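Local coordinates for outer membrane protein Omp121 (Bacteroides thetaiotaomicron, PDB 5FQ8) that probably imports peptides across the outer membrane as a TonB-dependent transporter, working together with a surface lipoprotein, at residues F198-N203 / Q336-I341; T207-G212 / Y360-V365; N230-L235 / D351-P356; S342-E347 / N367-L372. All blocks are in the same frame, centred on the assembly; numbering follows the deposited sequence.

Contact 1: F198-N203 / Q336-I341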
# COMPACT_ATOMS: atom_id res chain seq x y z
N PHE B 198 37.22 -2.20 -30.61
CA PHE B 198 36.06 -1.73 -31.37
C PHE B 198 35.15 -0.91 -30.47
O PHE B 198 35.06 -1.14 -29.27
CB PHE B 198 35.28 -2.91 -31.97
CG PHE B 198 36.15 -3.99 -32.54
CD1 PHE B 198 36.59 -3.93 -33.84
CD2 PHE B 198 36.52 -5.08 -31.76
CE1 PHE B 198 37.38 -4.91 -34.36
CE2 PHE B 198 37.30 -6.08 -32.28
CZ PHE B 198 37.73 -5.99 -33.58
N GLY B 199 34.44 0.05 -31.07
CA GLY B 199 33.63 0.97 -30.34
C GLY B 199 32.14 0.80 -30.57
O GLY B 199 31.65 -0.26 -30.99
N MET B 200 31.40 1.88 -30.30
CA MET B 200 29.95 1.85 -30.32
C MET B 200 29.43 1.40 -31.66
O MET B 200 29.78 1.96 -32.70
CB MET B 200 29.41 3.24 -30.01
CG MET B 200 27.92 3.42 -30.17
SD MET B 200 27.45 5.07 -29.73
CE MET B 200 28.68 5.99 -30.62
N GLY B 201 28.57 0.39 -31.64
CA GLY B 201 27.87 -0.01 -32.84
C GLY B 201 27.24 -1.37 -32.66
O GLY B 201 27.37 -2.01 -31.62
N TRP B 202 26.55 -1.79 -33.70
CA TRP B 202 25.97 -3.12 -33.75
C TRP B 202 26.27 -3.71 -35.12
O TRP B 202 26.63 -2.99 -36.05
CB TRP B 202 24.48 -3.07 -33.45
CG TRP B 202 23.97 -4.26 -32.76
CD1 TRP B 202 23.30 -5.29 -33.32
CD2 TRP B 202 24.10 -4.57 -31.38
NE1 TRP B 202 22.99 -6.22 -32.37
CE2 TRP B 202 23.47 -5.80 -31.17
CE3 TRP B 202 24.69 -3.92 -30.30
CZ2 TRP B 202 23.41 -6.39 -29.92
CZ3 TRP B 202 24.62 -4.51 -29.06
CH2 TRP B 202 23.99 -5.74 -28.89
N ASN B 203 26.15 -5.02 -35.23
CA ASN B 203 26.41 -5.73 -36.49
C ASN B 203 27.75 -5.34 -37.10
O ASN B 203 27.91 -5.41 -38.30
CB ASN B 203 25.31 -5.49 -37.53
CG ASN B 203 23.93 -5.54 -36.95
OD1 ASN B 203 23.22 -4.54 -36.95
ND2 ASN B 203 23.53 -6.70 -36.48
N GLN B 336 26.64 -1.57 -19.80
CA GLN B 336 26.11 -1.40 -21.15
C GLN B 336 26.53 -0.04 -21.70
O GLN B 336 25.73 0.84 -21.98
CB GLN B 336 24.60 -1.56 -21.16
CG GLN B 336 24.16 -2.91 -20.72
CD GLN B 336 22.78 -3.24 -21.20
OE1 GLN B 336 22.42 -2.96 -22.34
NE2 GLN B 336 21.99 -3.86 -20.35
N THR B 337 27.84 0.11 -21.83
CA THR B 337 28.45 1.32 -22.32
C THR B 337 29.44 0.96 -23.42
O THR B 337 30.17 -0.02 -23.29
CB THR B 337 29.19 2.04 -21.20
OG1 THR B 337 28.30 2.30 -20.12
CG2 THR B 337 29.76 3.33 -21.71
N PRO B 338 29.47 1.71 -24.51
CA PRO B 338 30.50 1.47 -25.52
C PRO B 338 31.88 1.77 -24.96
O PRO B 338 32.04 2.62 -24.09
CB PRO B 338 30.14 2.45 -26.63
CG PRO B 338 28.73 2.79 -26.41
CD PRO B 338 28.53 2.74 -24.93
N ARG B 339 32.88 1.06 -25.48
CA ARG B 339 34.24 1.25 -25.01
C ARG B 339 34.78 2.63 -25.29
O ARG B 339 35.80 2.98 -24.73
CB ARG B 339 35.18 0.23 -25.63
CG ARG B 339 34.78 -1.20 -25.43
CD ARG B 339 34.72 -1.56 -23.98
NE ARG B 339 35.98 -1.25 -23.34
CZ ARG B 339 36.11 -0.43 -22.30
NH1 ARG B 339 35.05 0.13 -21.76
NH2 ARG B 339 37.30 -0.20 -21.79
N ASP B 340 34.13 3.42 -26.13
CA ASP B 340 34.66 4.73 -26.48
C ASP B 340 33.99 5.87 -25.74
O ASP B 340 34.44 7.01 -25.88
CB ASP B 340 34.50 4.95 -27.98
CG ASP B 340 33.07 4.86 -28.43
OD1 ASP B 340 32.51 3.74 -28.39
OD2 ASP B 340 32.51 5.90 -28.82
N ILE B 341 32.95 5.60 -24.97
CA ILE B 341 32.11 6.63 -24.37
C ILE B 341 32.63 6.98 -22.99
O ILE B 341 32.98 6.10 -22.20
CB ILE B 341 30.65 6.16 -24.30
CG1 ILE B 341 30.11 5.92 -25.70
CG2 ILE B 341 29.81 7.20 -23.59
CD1 ILE B 341 30.25 7.10 -26.61
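Asp340 turns its carboxylate into the space between its own backbone N and carbonyl carbon (chi1 58°), and Met200 sends CG anti to its backbone N (chi1 173°). Asp340 stands at the third position of a type I beta turn, Pro338 to Ile341, closed by Ile341 N bonding to Pro338 O at 3.2 Å. The turn belongs to the long loop between barrel strands 306-320 and 376-394. It meets the loop between strands 177-188 and 252-264. Asp340 OD1 accepts a hydrogen bond from Met200 N at 2.9 Å. The bond is bent, with 139° at the hydrogen, and the N-H comes from above the carboxylate plane. The other oxygen, Asp340 OD2, forms a salt bridge with Lys236, so the carboxylate links the turn to two places in the first loop. An alanine in place of Asp340 would remove both carboxylate oxygens and would probably loosen the hold of the turn on Met200 N and Lys236. Arg339 leads its guanidinium away to Gln195 O, Asn196 and Asn244, while its CG passes Phe198 O at 3.9 Å. Trp225 of strand 222-225 packs on Met200 and Ile341. Met200 and Pro338 lie side by side and point the same way, with Met200 CB 3.5 Å from Pro338 CB. Farther along, the bent end of Met200 brings CE to 4.4 Å from Ile341 CD1.

Contact 2: T207-G212 / Y360-V365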
# COMPACT_ATOMS: atom_id res chain seq x y z
N THR B 207 27.23 3.13 -35.11
CA THR B 207 25.96 3.63 -34.61
C THR B 207 26.23 4.82 -33.72
O THR B 207 27.34 5.01 -33.23
CB THR B 207 25.20 2.55 -33.86
OG1 THR B 207 25.21 1.35 -34.64
CG2 THR B 207 23.77 2.95 -33.64
N GLU B 208 25.21 5.64 -33.53
CA GLU B 208 25.31 6.82 -32.70
C GLU B 208 24.62 6.65 -31.36
O GLU B 208 24.58 7.58 -30.58
CB GLU B 208 24.75 8.03 -33.45
CG GLU B 208 25.39 8.21 -34.80
CD GLU B 208 24.76 9.29 -35.62
OE1 GLU B 208 23.89 10.00 -35.10
OE2 GLU B 208 25.13 9.42 -36.80
N LEU B 209 24.11 5.46 -31.07
CA LEU B 209 23.19 5.32 -29.96
C LEU B 209 23.25 3.97 -29.25
O LEU B 209 22.34 3.68 -28.48
CB LEU B 209 21.75 5.56 -30.45
CG LEU B 209 20.98 6.87 -30.23
CD1 LEU B 209 21.51 8.02 -31.05
CD2 LEU B 209 19.54 6.63 -30.57
N GLU B 210 24.25 3.14 -29.46
CA GLU B 210 24.18 1.79 -28.94
C GLU B 210 24.59 1.72 -27.48
O GLU B 210 25.32 2.57 -26.97
CB GLU B 210 25.08 0.83 -29.71
CG GLU B 210 24.74 0.66 -31.14
CD GLU B 210 23.42 0.01 -31.38
OE1 GLU B 210 23.09 -0.97 -30.68
OE2 GLU B 210 22.70 0.48 -32.26
N ASN B 211 24.16 0.65 -26.83
CA ASN B 211 24.62 0.33 -25.49
C ASN B 211 25.72 -0.70 -25.50
O ASN B 211 25.81 -1.51 -24.58
CB ASN B 211 23.46 -0.16 -24.66
CG ASN B 211 22.83 -1.35 -25.27
OD1 ASN B 211 22.79 -1.47 -26.49
ND2 ASN B 211 22.39 -2.28 -24.46
N GLY B 212 26.55 -0.72 -26.54
CA GLY B 212 27.46 -1.83 -26.74
C GLY B 212 28.54 -1.43 -27.72
O GLY B 212 28.58 -0.30 -28.21
N TYR B 360 22.62 9.05 -24.18
CA TYR B 360 23.17 8.63 -25.46
C TYR B 360 22.61 7.30 -25.94
O TYR B 360 22.72 7.00 -27.13
CB TYR B 360 24.69 8.58 -25.39
CG TYR B 360 25.27 7.51 -24.51
CD1 TYR B 360 25.51 7.75 -23.18
CD2 TYR B 360 25.58 6.27 -25.02
CE1 TYR B 360 26.03 6.78 -22.38
CE2 TYR B 360 26.09 5.29 -24.22
CZ TYR B 360 26.31 5.56 -22.90
OH TYR B 360 26.82 4.60 -22.08
N THR B 361 21.98 6.51 -25.07
CA THR B 361 21.47 5.23 -25.53
C THR B 361 20.11 4.92 -24.91
O THR B 361 19.92 5.11 -23.71
CB THR B 361 22.45 4.13 -25.23
OG1 THR B 361 21.96 2.90 -25.78
CG2 THR B 361 22.65 4.00 -23.74
N PRO B 362 19.16 4.45 -25.69
CA PRO B 362 17.81 4.25 -25.17
C PRO B 362 17.47 2.80 -24.99
O PRO B 362 16.29 2.46 -24.98
CB PRO B 362 16.96 4.86 -26.26
CG PRO B 362 17.68 4.45 -27.51
CD PRO B 362 19.15 4.45 -27.16
N TYR B 363 18.46 1.94 -24.84
CA TYR B 363 18.24 0.51 -24.94
C TYR B 363 18.21 -0.12 -23.55
O TYR B 363 19.14 -0.80 -23.13
CB TYR B 363 19.30 -0.12 -25.82
CG TYR B 363 19.26 0.30 -27.28
CD1 TYR B 363 18.09 0.23 -28.01
CD2 TYR B 363 20.39 0.77 -27.92
CE1 TYR B 363 18.05 0.61 -29.33
CE2 TYR B 363 20.35 1.16 -29.23
CZ TYR B 363 19.18 1.07 -29.94
OH TYR B 363 19.14 1.45 -31.25
N GLY B 364 17.10 0.10 -22.85
CA GLY B 364 16.89 -0.64 -21.63
C GLY B 364 17.75 -0.23 -20.47
O GLY B 364 17.81 -0.95 -19.47
N VAL B 365 18.43 0.90 -20.56
CA VAL B 365 19.33 1.38 -19.54
C VAL B 365 19.16 2.89 -19.42
O VAL B 365 18.57 3.53 -20.27
CB VAL B 365 20.79 1.03 -19.87
CG1 VAL B 365 21.01 -0.46 -19.84
CG2 VAL B 365 21.17 1.61 -21.21
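The ring of Tyr363 has Pro362 CD over one face, displaced toward the rim, and Glu210 CA and Asn211 N at its edge in the ring plane. Two flat polar groups lie obliquely near its CD2 and CE2 atoms. The Glu210 carboxylate is turned 31° from the ring, with OE1 3.8 Å from Tyr363 CE2. The Asn211 amide is turned 51° and crosses the side chain at about a right angle, with OD1 3.6 Å from Tyr363 CD2. The Tyr360 ring carries Thr361 CG2 over one face and has Glu210 O at its edge. Between the two rings Thr361 places OG1 anti to its backbone N (chi1 -176°) and gives a hydrogen bond of 2.8 Å to Leu209 O. The hydroxyl lies above that carbonyl plane. Leu209 O is also approached by carbon atoms: Tyr363 CE2 at 3.3 Å, and Thr361 CA at 3.4 Å in a C-H...O contact. A second such contact runs from Leu209 CA to Tyr360 O at 3.3 Å. Leu209 crosses Pro362, its CD2 4.1 Å from Pro362 CD. This is loop against loop at the mouth of the barrel. Glu210, Asn211 and Tyr363 pack on the backbone of a bound peptide, so the contact forms part of the peptide site. One conventional bond and two C-H...O contacts make up the polar chemistry, which probably helps keep the loops together beside the peptide.

Contact 3: N230-L235 / D351-P356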
# COMPACT_ATOMS: atom_id res chain seq x y z
N ASN B 230 18.21 19.95 -29.66
CA ASN B 230 18.12 21.31 -30.18
C ASN B 230 18.95 21.45 -31.45
O ASN B 230 19.70 22.42 -31.62
CB ASN B 230 18.54 22.33 -29.13
CG ASN B 230 18.05 23.72 -29.45
OD1 ASN B 230 17.81 24.05 -30.60
ND2 ASN B 230 17.89 24.53 -28.42
N ASN B 231 18.85 20.45 -32.31
CA ASN B 231 19.50 20.46 -33.61
C ASN B 231 21.02 20.45 -33.46
O ASN B 231 21.75 20.98 -34.30
CB ASN B 231 19.03 21.66 -34.43
CG ASN B 231 18.98 21.37 -35.89
OD1 ASN B 231 18.83 20.22 -36.30
ND2 ASN B 231 19.11 22.41 -36.69
N SER B 232 21.50 19.85 -32.38
CA SER B 232 22.92 19.75 -32.11
C SER B 232 23.22 18.36 -31.59
O SER B 232 22.36 17.72 -30.98
CB SER B 232 23.37 20.80 -31.11
OG SER B 232 23.03 20.40 -29.79
N GLN B 233 24.44 17.91 -31.83
CA GLN B 233 24.85 16.58 -31.43
C GLN B 233 26.32 16.62 -31.02
O GLN B 233 27.06 17.51 -31.44
CB GLN B 233 24.62 15.59 -32.57
CG GLN B 233 24.70 14.14 -32.22
CD GLN B 233 24.50 13.29 -33.43
OE1 GLN B 233 24.44 13.80 -34.54
NE2 GLN B 233 24.39 11.99 -33.24
N LYS B 234 26.73 15.67 -30.19
CA LYS B 234 28.12 15.63 -29.77
C LYS B 234 28.97 14.88 -30.78
O LYS B 234 28.52 13.94 -31.44
CB LYS B 234 28.26 14.99 -28.39
CG LYS B 234 28.06 15.96 -27.25
CD LYS B 234 28.19 15.28 -25.90
CE LYS B 234 28.02 16.25 -24.76
NZ LYS B 234 28.29 15.62 -23.45
N LEU B 235 30.23 15.31 -30.89
CA LEU B 235 31.18 14.85 -31.89
C LEU B 235 32.53 14.68 -31.21
O LEU B 235 33.01 15.62 -30.57
CB LEU B 235 31.27 15.86 -33.03
CG LEU B 235 32.25 15.61 -34.15
CD1 LEU B 235 31.71 14.54 -35.02
CD2 LEU B 235 32.40 16.88 -34.93
N ASP B 351 24.14 19.51 -18.46
CA ASP B 351 24.42 19.18 -19.85
C ASP B 351 23.20 18.46 -20.41
O ASP B 351 22.95 17.30 -20.07
CB ASP B 351 25.68 18.33 -19.95
CG ASP B 351 26.12 18.09 -21.36
OD1 ASP B 351 25.57 18.72 -22.29
OD2 ASP B 351 27.03 17.28 -21.54
N PRO B 352 22.41 19.12 -21.25
CA PRO B 352 21.17 18.50 -21.72
C PRO B 352 21.34 17.10 -22.22
O PRO B 352 20.50 16.25 -21.94
CB PRO B 352 20.73 19.45 -22.85
CG PRO B 352 21.95 20.22 -23.22
CD PRO B 352 22.70 20.37 -21.95
N PHE B 353 22.46 16.82 -22.90
CA PHE B 353 22.68 15.50 -23.45
C PHE B 353 22.75 14.40 -22.40
O PHE B 353 22.77 13.23 -22.77
CB PHE B 353 23.96 15.46 -24.25
CG PHE B 353 23.94 16.30 -25.49
CD1 PHE B 353 23.50 15.77 -26.67
CD2 PHE B 353 24.42 17.58 -25.47
CE1 PHE B 353 23.50 16.52 -27.82
CE2 PHE B 353 24.44 18.34 -26.61
CZ PHE B 353 23.97 17.81 -27.79
N ASN B 354 22.82 14.74 -21.11
CA ASN B 354 22.83 13.73 -20.07
C ASN B 354 21.50 13.58 -19.39
O ASN B 354 21.33 12.65 -18.59
CB ASN B 354 23.85 14.05 -18.97
CG ASN B 354 25.25 14.10 -19.47
OD1 ASN B 354 25.63 13.39 -20.38
ND2 ASN B 354 26.04 14.94 -18.86
N THR B 355 20.56 14.48 -19.66
CA THR B 355 19.24 14.40 -19.09
C THR B 355 18.58 13.13 -19.60
O THR B 355 18.91 12.65 -20.68
CB THR B 355 18.43 15.64 -19.46
N PRO B 356 17.67 12.53 -18.83
CA PRO B 356 17.17 11.20 -19.19
C PRO B 356 16.56 11.12 -20.57
O PRO B 356 16.59 10.06 -21.19
CB PRO B 356 16.12 10.93 -18.11
CG PRO B 356 16.55 11.73 -16.97
CD PRO B 356 17.12 12.98 -17.55
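Lys234 and Phe353 slide past each other in opposite directions. Lys234 CG sits over the centre of the Phe353 ring, 4.3 Å from the centroid and 6° off the normal, a CH-pi contact. The lysine chain stays extended beyond CG, so CE passes Phe353 CD2 at 3.9 Å. Its tip then meets Asp351 head on. Lys234 NZ forms a salt bridge with Asp351 OD2 at 2.8 Å, on the syn lone pair. Ser232 OG lies at the ring edge, 3.4 Å from Phe353 CZ, while its own hydrogen bond goes to Tyr229 O. Asp351 OD1 is also at the edge, in the ring plane. Lys234 and Ser232 stand on strand 232-237, which pairs antiparallel with strands 222-225 and 227-229. The same strand forms an antiparallel ladder with a strand of BT_2262, the partner lipoprotein, so the sheet runs on across the interface. Asp7 of BT_2262 makes a weak, long second ion pair with Lys234 NZ. On the other side, Phe353 belongs to a short 3-10 segment, 352-354. Asn354 N bonds to Asp351 O at 2.8 Å, closing the turn that sets Asp351 two residues before the ring.

Contact 4: S342-E347 / N367-L372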
# COMPACT_ATOMS: atom_id res chain seq x y z
N SER B 342 32.70 8.27 -22.69
CA SER B 342 33.19 8.74 -21.40
C SER B 342 32.06 8.69 -20.38
O SER B 342 31.14 9.50 -20.44
CB SER B 342 33.74 10.15 -21.53
OG SER B 342 34.12 10.67 -20.28
N ILE B 343 32.16 7.78 -19.42
CA ILE B 343 31.12 7.63 -18.41
C ILE B 343 31.10 8.82 -17.46
O ILE B 343 30.04 9.38 -17.16
CB ILE B 343 31.29 6.32 -17.64
CG1 ILE B 343 31.08 5.15 -18.56
CG2 ILE B 343 30.30 6.22 -16.54
CD1 ILE B 343 31.09 3.87 -17.82
N ILE B 344 32.26 9.22 -16.93
CA ILE B 344 32.25 10.31 -15.97
C ILE B 344 31.86 11.61 -16.64
O ILE B 344 31.63 12.62 -15.96
CB ILE B 344 33.61 10.48 -15.28
CG1 ILE B 344 34.68 10.84 -16.30
CG2 ILE B 344 33.95 9.26 -14.48
CD1 ILE B 344 36.02 10.91 -15.72
N GLY B 345 31.81 11.63 -17.96
CA GLY B 345 31.26 12.80 -18.62
C GLY B 345 29.76 12.86 -18.66
O GLY B 345 29.21 13.77 -19.28
N LEU B 346 29.08 11.92 -18.01
CA LEU B 346 27.63 11.87 -18.00
C LEU B 346 27.00 12.39 -16.72
O LEU B 346 25.78 12.41 -16.63
CB LEU B 346 27.15 10.44 -18.24
CG LEU B 346 27.61 9.71 -19.49
CD1 LEU B 346 27.38 8.26 -19.25
CD2 LEU B 346 26.84 10.20 -20.68
N GLU B 347 27.79 12.80 -15.73
CA GLU B 347 27.26 13.11 -14.40
C GLU B 347 26.64 14.49 -14.34
O GLU B 347 25.69 14.71 -13.58
CB GLU B 347 28.37 12.98 -13.37
CG GLU B 347 28.00 13.28 -11.92
CD GLU B 347 29.20 13.26 -10.99
OE1 GLU B 347 30.33 13.23 -11.51
OE2 GLU B 347 29.01 13.27 -9.75
N ASN B 367 21.04 6.71 -17.48
CA ASN B 367 22.22 7.38 -16.97
C ASN B 367 22.51 6.93 -15.55
O ASN B 367 21.69 7.17 -14.66
CB ASN B 367 22.01 8.89 -17.00
CG ASN B 367 23.28 9.66 -16.71
OD1 ASN B 367 24.11 9.25 -15.93
ND2 ASN B 367 23.42 10.81 -17.36
N PRO B 368 23.66 6.31 -15.29
CA PRO B 368 23.90 5.73 -13.96
C PRO B 368 23.88 6.75 -12.86
O PRO B 368 23.51 6.42 -11.73
CB PRO B 368 25.29 5.11 -14.10
CG PRO B 368 25.54 5.00 -15.55
CD PRO B 368 24.83 6.16 -16.16
N TYR B 369 24.28 7.98 -13.14
CA TYR B 369 24.25 8.98 -12.09
C TYR B 369 22.84 9.44 -11.79
O TYR B 369 22.56 9.87 -10.67
CB TYR B 369 25.12 10.17 -12.49
CG TYR B 369 26.59 9.86 -12.63
CD1 TYR B 369 27.43 9.87 -11.53
CD2 TYR B 369 27.14 9.57 -13.86
CE1 TYR B 369 28.76 9.61 -11.66
CE2 TYR B 369 28.47 9.30 -14.00
CZ TYR B 369 29.28 9.33 -12.89
OH TYR B 369 30.62 9.06 -13.03
N TYR B 370 21.93 9.35 -12.77
CA TYR B 370 20.53 9.60 -12.48
C TYR B 370 19.99 8.54 -11.54
O TYR B 370 19.35 8.85 -10.54
CB TYR B 370 19.70 9.65 -13.77
CG TYR B 370 18.27 10.05 -13.51
CD1 TYR B 370 17.33 9.12 -13.09
CD2 TYR B 370 17.86 11.37 -13.64
CE1 TYR B 370 16.04 9.48 -12.82
CE2 TYR B 370 16.56 11.74 -13.37
CZ TYR B 370 15.66 10.79 -12.96
OH TYR B 370 14.38 11.16 -12.69
N ILE B 371 20.24 7.27 -11.85
CA ILE B 371 19.66 6.19 -11.05
C ILE B 371 20.12 6.29 -9.60
O ILE B 371 19.33 6.09 -8.67
CB ILE B 371 20.01 4.82 -11.65
CG1 ILE B 371 19.55 4.75 -13.10
CG2 ILE B 371 19.37 3.73 -10.86
CD1 ILE B 371 19.93 3.47 -13.80
N LEU B 372 21.40 6.62 -9.38
CA LEU B 372 21.93 6.71 -8.02
C LEU B 372 21.43 7.94 -7.29
O LEU B 372 21.20 7.89 -6.07
CB LEU B 372 23.46 6.72 -8.06
CG LEU B 372 24.23 5.46 -8.42
CD1 LEU B 372 25.58 5.87 -8.86
CD2 LEU B 372 24.32 4.55 -7.24
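Glu347 crosses Tyr369 at about a right angle and lies flat along one face of its ring. Glu347 CB sits over the ring centre, 3.5 Å from the centroid and 4° off the normal, a CH-pi contact. The extended chain carries CG past Tyr369 CD1 at 3.5 Å and leaves the carboxylate stacked near the ring rim, the two planes 12° apart. Ile343 O lies at the ring edge, 3.5 Å from Tyr369 CE2. The far end of the ring runs beside Ile344, with Tyr369 OH 3.6 Å from Ile344 CG2. The ring also meets Phe248 edge to face. A leucine in place of Tyr369 would take away the aromatic ring and its hydroxyl, and would probably loosen the packing of Glu347, Ile344 and Phe248 on the helix start. Asn367 stands beside this ring as the N-cap of helix 368-374. Its two amide ends do different work. OD1 caps the helix by accepting from Tyr369 N at 3.1 Å. ND2 gives a nearly straight bond to Leu346 O, 2.9 Å long with 171° at the hydrogen, in the amide plane and on a carbonyl lone pair. ND2 also bonds to Asn354 O, so one N-cap residue joins three backbone sites. The side chain of Tyr369 is about 6 Å from that of Thr285, a calcium ligand in the loop after barrel strand 268-280. Helix 330-335 covers Ile343, Ile371 and Leu372, and helix 420-424 packs on Tyr370.

In the fold
From the N terminus, contacts 1, 2 and 3 open in turn within the loop that follows barrel strand 177-188. All their second segments lie in the loop between strands 306-320 and 376-394. Contact 1 closes first, at 336-341, and crosses contacts 2 and 3. Contact 4 opens directly after it, so these two are in series. Contact 3 closes next and is nested inside contact 2, which closes at 360-365. Contact 4 closes last, at helix 368-374, after crossing contacts 2 and 3. Contacts 1, 2 and 3 therefore tie the two loops together, whereas contact 4 folds the second loop onto itself ahead of strand 376-394.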